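Local coordinates for protein cytochrome c (Pseudomonas aeruginosa, PDB 6RTE) that probably oxidises dihydro-heme d1 during heme d1 biosynthesis, using an eight-bladed beta-propeller coupled to a heme c domain, at residues 239-247 and 254-262; 283-294 and 306-317. All coordinates share one frame; numbering follows the deposited sequence. Where two conformers were deposited one is given.

Contact 1: 239-247 and 254-262; sequences YLPGNLVLL and LVQVIPAAD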
loop_
_atom_site.group_PDB
_atom_site.type_symbol
_atom_site.label_atom_id
_atom_site.label_comp_id
_atom_site.label_asym_id
_atom_site.label_seq_id
_atom_site.Cartn_x
_atom_site.Cartn_y
_atom_site.Cartn_z
ATOM N N TYR A 239 -2.644 3.148 -12.240
ATOM C CA TYR A 239 -3.039 4.479 -12.652
ATOM C C TYR A 239 -2.699 4.715 -14.123
ATOM O O TYR A 239 -3.507 5.273 -14.865
ATOM C CB TYR A 239 -2.333 5.542 -11.802
ATOM C CG TYR A 239 -3.186 6.216 -10.769
ATOM C CD1 TYR A 239 -4.291 5.579 -10.226
ATOM C CD2 TYR A 239 -2.880 7.504 -10.333
ATOM C CE1 TYR A 239 -5.079 6.195 -9.278
ATOM C CE2 TYR A 239 -3.658 8.134 -9.379
ATOM C CZ TYR A 239 -4.760 7.465 -8.853
ATOM O OH TYR A 239 -5.558 8.062 -7.907
ATOM N N LEU A 240 -1.493 4.319 -14.534
ATOM C CA LEU A 240 -1.014 4.526 -15.895
ATOM C C LEU A 240 -0.330 3.261 -16.405
ATOM O O LEU A 240 0.613 2.775 -15.768
ATOM C CB LEU A 240 -0.043 5.703 -15.946
ATOM C CG LEU A 240 0.540 6.010 -17.331
ATOM C CD1 LEU A 240 -0.541 6.612 -18.221
ATOM C CD2 LEU A 240 1.744 6.931 -17.190
ATOM N N PRO A 241 -0.807 2.659 -17.508
ATOM C CA PRO A 241 -2.090 2.938 -18.161
ATOM C C PRO A 241 -3.262 2.742 -17.195
ATOM O O PRO A 241 -3.067 2.187 -16.113
ATOM C CB PRO A 241 -2.145 1.907 -19.300
ATOM C CG PRO A 241 -0.707 1.513 -19.541
ATOM C CD PRO A 241 -0.057 1.586 -18.195
ATOM N N GLY A 242 -4.458 3.180 -17.581
ATOM C CA GLY A 242 -5.641 2.912 -16.792
ATOM C C GLY A 242 -6.135 1.498 -17.020
ATOM O O GLY A 242 -6.962 1.251 -17.904
ATOM N N ASN A 243 -5.619 0.544 -16.253
ATOM C CA ASN A 243 -5.951 -0.848 -16.535
ATOM C C ASN A 243 -5.714 -1.702 -15.299
ATOM O O ASN A 243 -5.214 -1.234 -14.273
ATOM C CB ASN A 243 -5.158 -1.378 -17.736
ATOM C CG ASN A 243 -3.644 -1.454 -17.489
ATOM O OD1 ASN A 243 -3.169 -1.449 -16.351
ATOM N ND2 ASN A 243 -2.879 -1.530 -18.583
ATOM N N LEU A 244 -6.172 -2.943 -15.400
ATOM C CA LEU A 244 -5.798 -4.026 -14.506
ATOM C C LEU A 244 -4.886 -4.967 -15.270
ATOM O O LEU A 244 -5.101 -5.228 -16.462
ATOM C CB LEU A 244 -7.026 -4.803 -14.013
ATOM C CG LEU A 244 -8.075 -4.011 -13.219
ATOM C CD1 LEU A 244 -9.408 -4.744 -13.267
ATOM C CD2 LEU A 244 -7.622 -3.813 -11.778
ATOM N N VAL A 245 -3.867 -5.492 -14.596
ATOM C CA VAL A 245 -2.981 -6.478 -15.205
ATOM C C VAL A 245 -3.057 -7.750 -14.365
ATOM O O VAL A 245 -2.801 -7.726 -13.154
ATOM C CB VAL A 245 -1.543 -5.951 -15.329
ATOM C CG1 VAL A 245 -0.594 -7.034 -15.768
ATOM C CG2 VAL A 245 -1.499 -4.767 -16.329
ATOM N N LEU A 246 -3.447 -8.844 -15.013
ATOM C CA LEU A 246 -3.607 -10.144 -14.388
ATOM C C LEU A 246 -2.359 -10.981 -14.670
ATOM O O LEU A 246 -1.997 -11.191 -15.833
ATOM C CB LEU A 246 -4.850 -10.845 -14.928
ATOM C CG LEU A 246 -5.151 -12.243 -14.374
ATOM C CD1 LEU A 246 -5.420 -12.170 -12.882
ATOM C CD2 LEU A 246 -6.327 -12.863 -15.102
ATOM N N LEU A 247 -1.720 -11.459 -13.607
ATOM C CA LEU A 247 -0.490 -12.227 -13.688
ATOM C C LEU A 247 -0.706 -13.601 -13.046
ATOM O O LEU A 247 -1.543 -13.759 -12.152
ATOM C CB LEU A 247 0.665 -11.509 -12.975
ATOM C CG LEU A 247 0.977 -10.058 -13.352
ATOM C CD1 LEU A 247 1.995 -9.439 -12.374
ATOM C CD2 LEU A 247 1.510 -9.973 -14.772
ATOM N N LEU A 254 2.438 -12.890 -17.753
ATOM C CA LEU A 254 1.229 -12.142 -18.093
ATOM C C LEU A 254 0.102 -13.084 -18.508
ATOM O O LEU A 254 0.272 -13.930 -19.394
ATOM C CB LEU A 254 1.504 -11.162 -19.230
ATOM C CG LEU A 254 0.263 -10.391 -19.701
ATOM C CD1 LEU A 254 -0.360 -9.597 -18.572
ATOM C CD2 LEU A 254 0.625 -9.475 -20.871
ATOM N N VAL A 255 -1.057 -12.923 -17.885
ATOM C CA VAL A 255 -2.261 -13.601 -18.313
ATOM C C VAL A 255 -3.120 -12.706 -19.213
ATOM O O VAL A 255 -3.509 -13.109 -20.306
ATOM C CB VAL A 255 -3.055 -14.104 -17.086
ATOM C CG1 VAL A 255 -4.302 -14.858 -17.529
ATOM C CG2 VAL A 255 -2.156 -14.999 -16.218
ATOM N N GLN A 256 -3.435 -11.491 -18.772
ATOM C CA GLN A 256 -4.291 -10.634 -19.590
ATOM C C GLN A 256 -4.268 -9.203 -19.066
ATOM O O GLN A 256 -4.271 -8.975 -17.854
ATOM C CB GLN A 256 -5.732 -11.172 -19.613
ATOM C CG GLN A 256 -6.553 -10.733 -20.823
ATOM C CD GLN A 256 -7.876 -11.484 -20.940
ATOM O OE1 GLN A 256 -7.932 -12.706 -20.778
ATOM N NE2 GLN A 256 -8.945 -10.750 -21.232
ATOM N N VAL A 257 -4.250 -8.254 -20.000
ATOM C CA VAL A 257 -4.365 -6.825 -19.705
ATOM C C VAL A 257 -5.841 -6.461 -19.833
ATOM O O VAL A 257 -6.447 -6.674 -20.894
ATOM C CB VAL A 257 -3.515 -5.981 -20.669
ATOM C CG1 VAL A 257 -3.728 -4.486 -20.418
ATOM C CG2 VAL A 257 -2.041 -6.345 -20.553
ATOM N N ILE A 258 -6.425 -5.935 -18.765
ATOM C CA ILE A 258 -7.841 -5.561 -18.772
ATOM C C ILE A 258 -7.973 -4.040 -18.709
ATOM O O ILE A 258 -7.769 -3.447 -17.643
ATOM C CB ILE A 258 -8.601 -6.218 -17.605
ATOM C CG1 ILE A 258 -8.389 -7.740 -17.600
ATOM C CG2 ILE A 258 -10.078 -5.888 -17.708
ATOM C CD1 ILE A 258 -8.880 -8.431 -16.324
ATOM N N PRO A 259 -8.298 -3.366 -19.813
ATOM C CA PRO A 259 -8.459 -1.900 -19.758
ATOM C C PRO A 259 -9.579 -1.513 -18.802
ATOM O O PRO A 259 -10.632 -2.150 -18.753
ATOM C CB PRO A 259 -8.797 -1.516 -21.208
ATOM C CG PRO A 259 -8.330 -2.688 -22.056
ATOM C CD PRO A 259 -8.512 -3.904 -21.173
ATOM N N ALA A 260 -9.337 -0.477 -18.009
ATOM C CA ALA A 260 -10.338 -0.007 -17.056
ATOM C C ALA A 260 -11.193 1.040 -17.769
ATOM O O ALA A 260 -10.734 2.153 -18.056
ATOM C CB ALA A 260 -9.680 0.548 -15.794
ATOM N N ALA A 261 -12.422 0.665 -18.092
ATOM C CA ALA A 261 -13.344 1.560 -18.775
ATOM C C ALA A 261 -14.751 1.201 -18.330
ATOM O O ALA A 261 -15.052 0.023 -18.103
ATOM C CB ALA A 261 -13.195 1.447 -20.299
ATOM N N ASP A 262 -15.614 2.209 -18.198
ATOM C CA ASP A 262 -16.978 1.897 -17.798
ATOM C C ASP A 262 -17.733 1.301 -18.984
ATOM O O ASP A 262 -17.195 1.142 -20.089
ATOM C CB ASP A 262 -17.678 3.130 -17.220
ATOM C CG ASP A 262 -17.981 4.194 -18.260
ATOM O OD1 ASP A 262 -17.811 3.946 -19.468
ATOM O OD2 ASP A 262 -18.394 5.296 -17.851
HETATM O O HOH W 1 -8.505 2.941 -19.355
#

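Contact 2: 283-294 and 306-317; sequences VVALKDVHELWE and KRLAVADYLDDF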
loop_
_atom_site.group_PDB
_atom_site.type_symbol
_atom_site.label_atom_id
_atom_site.label_comp_id
_atom_site.label_asym_id
_atom_site.label_seq_id
_atom_site.Cartn_x
_atom_site.Cartn_y
_atom_site.Cartn_z
ATOM N N VAL A 283 -12.166 -7.358 -6.037
ATOM C CA VAL A 283 -13.026 -6.180 -6.062
ATOM C C VAL A 283 -12.142 -4.987 -6.420
ATOM O O VAL A 283 -11.056 -4.828 -5.850
ATOM C CB VAL A 283 -13.734 -5.960 -4.715
ATOM C CG1 VAL A 283 -14.523 -4.666 -4.739
ATOM C CG2 VAL A 283 -14.654 -7.147 -4.362
ATOM N N VAL A 284 -12.600 -4.170 -7.368
ATOM C CA VAL A 284 -11.791 -3.111 -7.957
ATOM C C VAL A 284 -12.498 -1.773 -7.777
ATOM O O VAL A 284 -13.670 -1.620 -8.158
ATOM C CB VAL A 284 -11.516 -3.380 -9.452
ATOM C CG1 VAL A 284 -10.657 -2.268 -10.057
ATOM C CG2 VAL A 284 -10.843 -4.747 -9.624
ATOM N N ALA A 285 -11.775 -0.802 -7.222
ATOM C CA ALA A 285 -12.233 0.575 -7.105
ATOM C C ALA A 285 -11.707 1.382 -8.284
ATOM O O ALA A 285 -10.500 1.374 -8.548
ATOM C CB ALA A 285 -11.756 1.204 -5.801
ATOM N N LEU A 286 -12.609 2.063 -8.985
ATOM C CA LEU A 286 -12.266 2.856 -10.164
ATOM C C LEU A 286 -12.323 4.349 -9.856
ATOM O O LEU A 286 -13.315 4.856 -9.324
ATOM C CB LEU A 286 -13.206 2.531 -11.329
ATOM C CG LEU A 286 -13.073 1.097 -11.826
ATOM C CD1 LEU A 286 -14.123 0.797 -12.877
ATOM C CD2 LEU A 286 -11.654 0.819 -12.381
ATOM N N LYS A 287 -11.265 5.056 -10.250
ATOM C CA LYS A 287 -11.084 6.450 -9.860
ATOM C C LYS A 287 -12.050 7.385 -10.582
ATOM O O LYS A 287 -12.557 8.339 -9.979
ATOM C CB LYS A 287 -9.632 6.850 -10.155
ATOM C CG LYS A 287 -9.145 8.094 -9.496
ATOM C CD LYS A 287 -9.064 7.919 -8.003
ATOM C CE LYS A 287 -8.646 9.220 -7.357
ATOM N NZ LYS A 287 -9.144 9.298 -5.965
ATOM N N ASP A 288 -12.326 7.137 -11.863
ATOM C CA ASP A 288 -12.854 8.184 -12.741
ATOM C C ASP A 288 -14.189 7.856 -13.389
ATOM O O ASP A 288 -14.667 8.636 -14.221
ATOM C CB ASP A 288 -11.831 8.498 -13.834
ATOM C CG ASP A 288 -10.503 8.867 -13.265
ATOM O OD1 ASP A 288 -10.453 9.855 -12.505
ATOM O OD2 ASP A 288 -9.525 8.148 -13.547
ATOM N N VAL A 289 -14.822 6.744 -13.026
ATOM C CA VAL A 289 -16.128 6.397 -13.563
ATOM C C VAL A 289 -17.036 5.980 -12.410
ATOM O O VAL A 289 -16.583 5.658 -11.310
ATOM C CB VAL A 289 -16.036 5.270 -14.618
ATOM C CG1 VAL A 289 -15.337 5.790 -15.878
ATOM C CG2 VAL A 289 -15.305 4.066 -14.053
ATOM N N HIS A 290 -18.336 5.978 -12.688
ATOM C CA HIS A 290 -19.337 5.603 -11.691
ATOM C C HIS A 290 -19.609 4.109 -11.690
ATOM O O HIS A 290 -20.763 3.683 -11.744
ATOM C CB HIS A 290 -20.625 6.374 -11.946
ATOM C CG HIS A 290 -20.461 7.847 -11.836
ATOM N ND1 HIS A 290 -20.856 8.554 -10.724
ATOM C CD2 HIS A 290 -19.919 8.751 -12.687
ATOM C CE1 HIS A 290 -20.590 9.836 -10.904
ATOM N NE2 HIS A 290 -20.017 9.980 -12.085
ATOM N N GLU A 291 -18.537 3.314 -11.614
ATOM C CA GLU A 291 -18.631 1.864 -11.565
ATOM C C GLU A 291 -17.647 1.330 -10.542
ATOM O O GLU A 291 -16.581 1.907 -10.317
ATOM C CB GLU A 291 -18.305 1.205 -12.913
ATOM C CG GLU A 291 -19.464 1.090 -13.858
ATOM C CD GLU A 291 -19.075 0.478 -15.189
ATOM O OE1 GLU A 291 -18.029 -0.222 -15.271
ATOM O OE2 GLU A 291 -19.828 0.703 -16.149
ATOM N N LEU A 292 -18.012 0.219 -9.927
ATOM C CA LEU A 292 -17.041 -0.627 -9.248
ATOM C C LEU A 292 -17.211 -2.034 -9.803
ATOM O O LEU A 292 -18.283 -2.400 -10.300
ATOM C CB LEU A 292 -17.190 -0.599 -7.731
ATOM C CG LEU A 292 -18.390 -1.247 -7.055
ATOM C CD1 LEU A 292 -18.095 -2.695 -6.733
ATOM C CD2 LEU A 292 -18.745 -0.485 -5.790
ATOM N N TRP A 293 -16.126 -2.796 -9.750
ATOM C CA TRP A 293 -16.049 -4.093 -10.417
ATOM C C TRP A 293 -15.828 -5.192 -9.388
ATOM O O TRP A 293 -15.099 -5.001 -8.403
ATOM C CB TRP A 293 -14.905 -4.118 -11.426
ATOM C CG TRP A 293 -15.098 -3.322 -12.688
ATOM C CD1 TRP A 293 -16.166 -2.526 -13.030
ATOM C CD2 TRP A 293 -14.184 -3.258 -13.786
ATOM N NE1 TRP A 293 -15.960 -1.979 -14.269
ATOM C CE2 TRP A 293 -14.757 -2.413 -14.760
ATOM C CE3 TRP A 293 -12.936 -3.840 -14.044
ATOM C CZ2 TRP A 293 -14.124 -2.135 -15.971
ATOM C CZ3 TRP A 293 -12.306 -3.562 -15.250
ATOM C CH2 TRP A 293 -12.898 -2.719 -16.196
ATOM N N GLU A 294 -16.469 -6.335 -9.613
ATOM C CA GLU A 294 -16.077 -7.594 -8.992
ATOM C C GLU A 294 -15.647 -8.535 -10.110
ATOM O O GLU A 294 -16.338 -8.643 -11.131
ATOM C CB GLU A 294 -17.221 -8.205 -8.175
ATOM C CG GLU A 294 -16.827 -9.450 -7.398
ATOM C CD GLU A 294 -17.938 -9.975 -6.504
ATOM O OE1 GLU A 294 -19.110 -9.567 -6.685
ATOM O OE2 GLU A 294 -17.640 -10.798 -5.612
ATOM N N LYS A 306 -17.848 -8.111 -13.351
ATOM C CA LYS A 306 -19.242 -7.815 -13.044
ATOM C C LYS A 306 -19.301 -6.341 -12.638
ATOM O O LYS A 306 -18.639 -5.937 -11.675
ATOM C CB LYS A 306 -19.758 -8.725 -11.935
ATOM C CG LYS A 306 -21.201 -8.511 -11.585
ATOM C CD LYS A 306 -21.614 -9.335 -10.375
ATOM C CE LYS A 306 -23.025 -8.980 -9.944
ATOM N NZ LYS A 306 -23.412 -9.658 -8.671
ATOM N N ARG A 307 -20.052 -5.540 -13.394
ATOM C CA ARG A 307 -20.077 -4.090 -13.208
ATOM C C ARG A 307 -21.224 -3.688 -12.287
ATOM O O ARG A 307 -22.377 -4.077 -12.511
ATOM C CB ARG A 307 -20.234 -3.377 -14.553
ATOM C CG ARG A 307 -19.090 -3.583 -15.513
ATOM C CD ARG A 307 -19.433 -3.095 -16.923
ATOM N NE ARG A 307 -18.415 -3.548 -17.875
ATOM C CZ ARG A 307 -17.343 -2.845 -18.240
ATOM N NH1 ARG A 307 -17.133 -1.625 -17.758
ATOM N NH2 ARG A 307 -16.475 -3.370 -19.097
ATOM N N LEU A 308 -20.912 -2.893 -11.268
ATOM C CA LEU A 308 -21.911 -2.376 -10.338
ATOM C C LEU A 308 -21.924 -0.851 -10.408
ATOM O O LEU A 308 -20.916 -0.203 -10.100
ATOM C CB LEU A 308 -21.622 -2.831 -8.909
ATOM C CG LEU A 308 -21.831 -4.315 -8.577
ATOM C CD1 LEU A 308 -20.812 -5.225 -9.263
ATOM C CD2 LEU A 308 -21.759 -4.499 -7.073
ATOM N N ALA A 309 -23.056 -0.285 -10.807
ATOM C CA ALA A 309 -23.183 1.164 -10.871
ATOM C C ALA A 309 -23.142 1.753 -9.465
ATOM O O ALA A 309 -23.694 1.182 -8.522
ATOM C CB ALA A 309 -24.477 1.555 -11.570
ATOM N N VAL A 310 -22.445 2.878 -9.318
ATOM C CA VAL A 310 -22.458 3.641 -8.076
ATOM C C VAL A 310 -22.920 5.061 -8.385
ATOM O O VAL A 310 -22.686 5.589 -9.476
ATOM C CB VAL A 310 -21.090 3.656 -7.372
ATOM C CG1 VAL A 310 -20.730 2.263 -6.897
ATOM C CG2 VAL A 310 -20.011 4.209 -8.291
ATOM N N ALA A 311 -23.586 5.677 -7.408
ATOM C CA ALA A 311 -24.135 7.014 -7.617
ATOM C C ALA A 311 -23.032 8.062 -7.664
ATOM O O ALA A 311 -23.111 9.018 -8.437
ATOM C CB ALA A 311 -25.144 7.343 -6.518
ATOM N N ASP A 312 -21.994 7.897 -6.851
ATOM C CA ASP A 312 -20.862 8.809 -6.845
ATOM C C ASP A 312 -19.573 8.009 -6.939
ATOM O O ASP A 312 -19.543 6.812 -6.645
ATOM C CB ASP A 312 -20.852 9.681 -5.584
ATOM C CG ASP A 312 -19.996 10.917 -5.743
ATOM O OD1 ASP A 312 -20.272 11.719 -6.662
ATOM O OD2 ASP A 312 -19.051 11.089 -4.950
ATOM N N TYR A 313 -18.501 8.682 -7.360
ATOM C CA TYR A 313 -17.186 8.052 -7.366
ATOM C C TYR A 313 -16.901 7.474 -5.990
ATOM O O TYR A 313 -17.124 8.126 -4.965
ATOM C CB TYR A 313 -16.094 9.044 -7.752
ATOM C CG TYR A 313 -16.305 9.674 -9.106
ATOM C CD1 TYR A 313 -16.127 8.943 -10.268
ATOM C CD2 TYR A 313 -16.687 11.006 -9.218
ATOM C CE1 TYR A 313 -16.324 9.511 -11.508
ATOM C CE2 TYR A 313 -16.885 11.589 -10.458
ATOM C CZ TYR A 313 -16.704 10.837 -11.598
ATOM O OH TYR A 313 -16.898 11.407 -12.833
ATOM N N LEU A 314 -16.405 6.246 -5.972
ATOM C CA LEU A 314 -16.262 5.486 -4.738
ATOM C C LEU A 314 -14.924 4.777 -4.777
ATOM O O LEU A 314 -14.660 4.007 -5.703
ATOM C CB LEU A 314 -17.427 4.495 -4.593
ATOM C CG LEU A 314 -17.760 3.965 -3.202
ATOM C CD1 LEU A 314 -19.196 3.493 -3.104
ATOM C CD2 LEU A 314 -16.853 2.824 -2.900
ATOM N N ASP A 315 -14.064 5.066 -3.803
ATOM C CA ASP A 315 -12.822 4.317 -3.634
ATOM C C ASP A 315 -12.538 4.184 -2.138
ATOM O O ASP A 315 -13.393 4.472 -1.292
ATOM C CB ASP A 315 -11.671 4.983 -4.405
ATOM C CG ASP A 315 -11.280 6.321 -3.833
ATOM O OD1 ASP A 315 -12.168 7.025 -3.307
ATOM O OD2 ASP A 315 -10.080 6.669 -3.908
ATOM N N ASP A 316 -11.334 3.731 -1.813
ATOM C CA ASP A 316 -10.937 3.444 -0.434
ATOM C C ASP A 316 -11.973 2.539 0.245
ATOM O O ASP A 316 -12.615 2.902 1.236
ATOM C CB ASP A 316 -10.730 4.742 0.355
ATOM C CG ASP A 316 -9.738 4.577 1.499
ATOM O OD1 ASP A 316 -8.939 3.613 1.463
ATOM O OD2 ASP A 316 -9.755 5.405 2.434
ATOM N N PHE A 317 -12.124 1.341 -0.317
ATOM C CA PHE A 317 -13.084 0.374 0.193
ATOM C C PHE A 317 -12.635 -0.188 1.540
ATOM O O PHE A 317 -11.447 -0.432 1.763
ATOM C CB PHE A 317 -13.245 -0.812 -0.772
ATOM C CG PHE A 317 -13.706 -0.457 -2.162
ATOM C CD1 PHE A 317 -14.182 0.796 -2.485
ATOM C CD2 PHE A 317 -13.667 -1.422 -3.155
ATOM C CE1 PHE A 317 -14.597 1.070 -3.791
ATOM C CE2 PHE A 317 -14.090 -1.152 -4.437
ATOM C CZ PHE A 317 -14.564 0.090 -4.755
HETATM O O HOH W 2 -15.178 2.176 -7.913
HETATM O O HOH W 3 -15.951 5.012 -8.601
HETATM O O HOH W 4 -21.307 -8.312 -7.282
#

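Contact 1: 239-247 and 254-262
L246 and V255 pass each other at a slant, with CD2 of L246 3.7 Å from CG1 of V255. CG of L246 stands opposite its backbone N (chi1 179°), which carries the forked end over to the valine. At a classic beta bulge V255 and Q256 both face L246, and the V255 side chain starts out toward the neighbouring strand; L246 O accepts from V255 N at 2.8 Å and, less closely, from Q256 N at 3.3 Å. Next along the same hairpin, L254 CD1 reaches CG1 of V245 at 3.8 Å, the two side chains lying about at right angles. Strands 243-248 and 254-259 are the third and fourth strands, the fourth at the edge, of a four-stranded antiparallel blade of the propeller. Helix 120-126 packs on the face of V245, L254 and V257, I123 touching V245 and V257. On the reverse face L244 and I258 meet CB to CB at 4.2 Å, and W293 touches both. N243 lays its ND2 beside CG1 of V257, 3.6 Å away, while its OD1 accepts from N238 ND2. Beyond the strands A260 N donates to G242 O at 2.9 Å, and a water bridges that same oxygen to A260 O.

Contact 2: 283-294 and 306-317
Y313 CE1 lies over one face of the H290 imidazole; the ring centroids are 4.3 Å apart and the planes inclined at 35°. A311 O sits at the edge of H290 and takes a weak bond from ND1 at 3.2 Å, whereas V289 O lies at the edge of Y313. A285 CB lies over one face of F317, offset toward the rim, though its modelled closeness is doubtful, and V283 CG1 meets the edge of this ring 3.6 Å from CE2. W293 carries L286 CD1 on one face and E291 OE1 in the plane at its edge. The extended R307 chain runs alongside the indole in the same direction; its guanidinium, turned 76° from the ring, has W293 CE2 over one face and E291 OE1 near its edge. Strands 291-296 and 306-309 close one propeller blade, while 310-313 leads into the next, to which L314, D315 and F317 belong; L292 CD2 packs on V310 CG1 at 3.6 Å. E291 OE1 accepts from W293 NE1 at 2.9 Å, nearly along the C-O axis, and through its syn lone pair from R307 NH1 at 3.0 Å. R307 NH1 also donates to A261 O. With OE2 taken by A263 N, the buried carboxylate is fixed in rotation, and the arginine probably balances its charge.

Contact 1 and contact 2 are the outer hairpins of successive propeller blades, their centres about 15 Å apart. They touch directly where the chain leaves the blade of contact 1: A261 O lies 2.7 Å from R307 NH1, a probable hydrogen bond, and 3.2 Å from W293 CZ2. The arginine thus spans E291 of its own blade and the backbone of the preceding one. A second touch, Y239 OH to K287 CE at 3.3 Å, joins the corner at 239 to the loop after strand 281-286. The heme c pocket is formed by other parts of the chain; contact 1 approaches the cytochrome region through L240, which packs on L64.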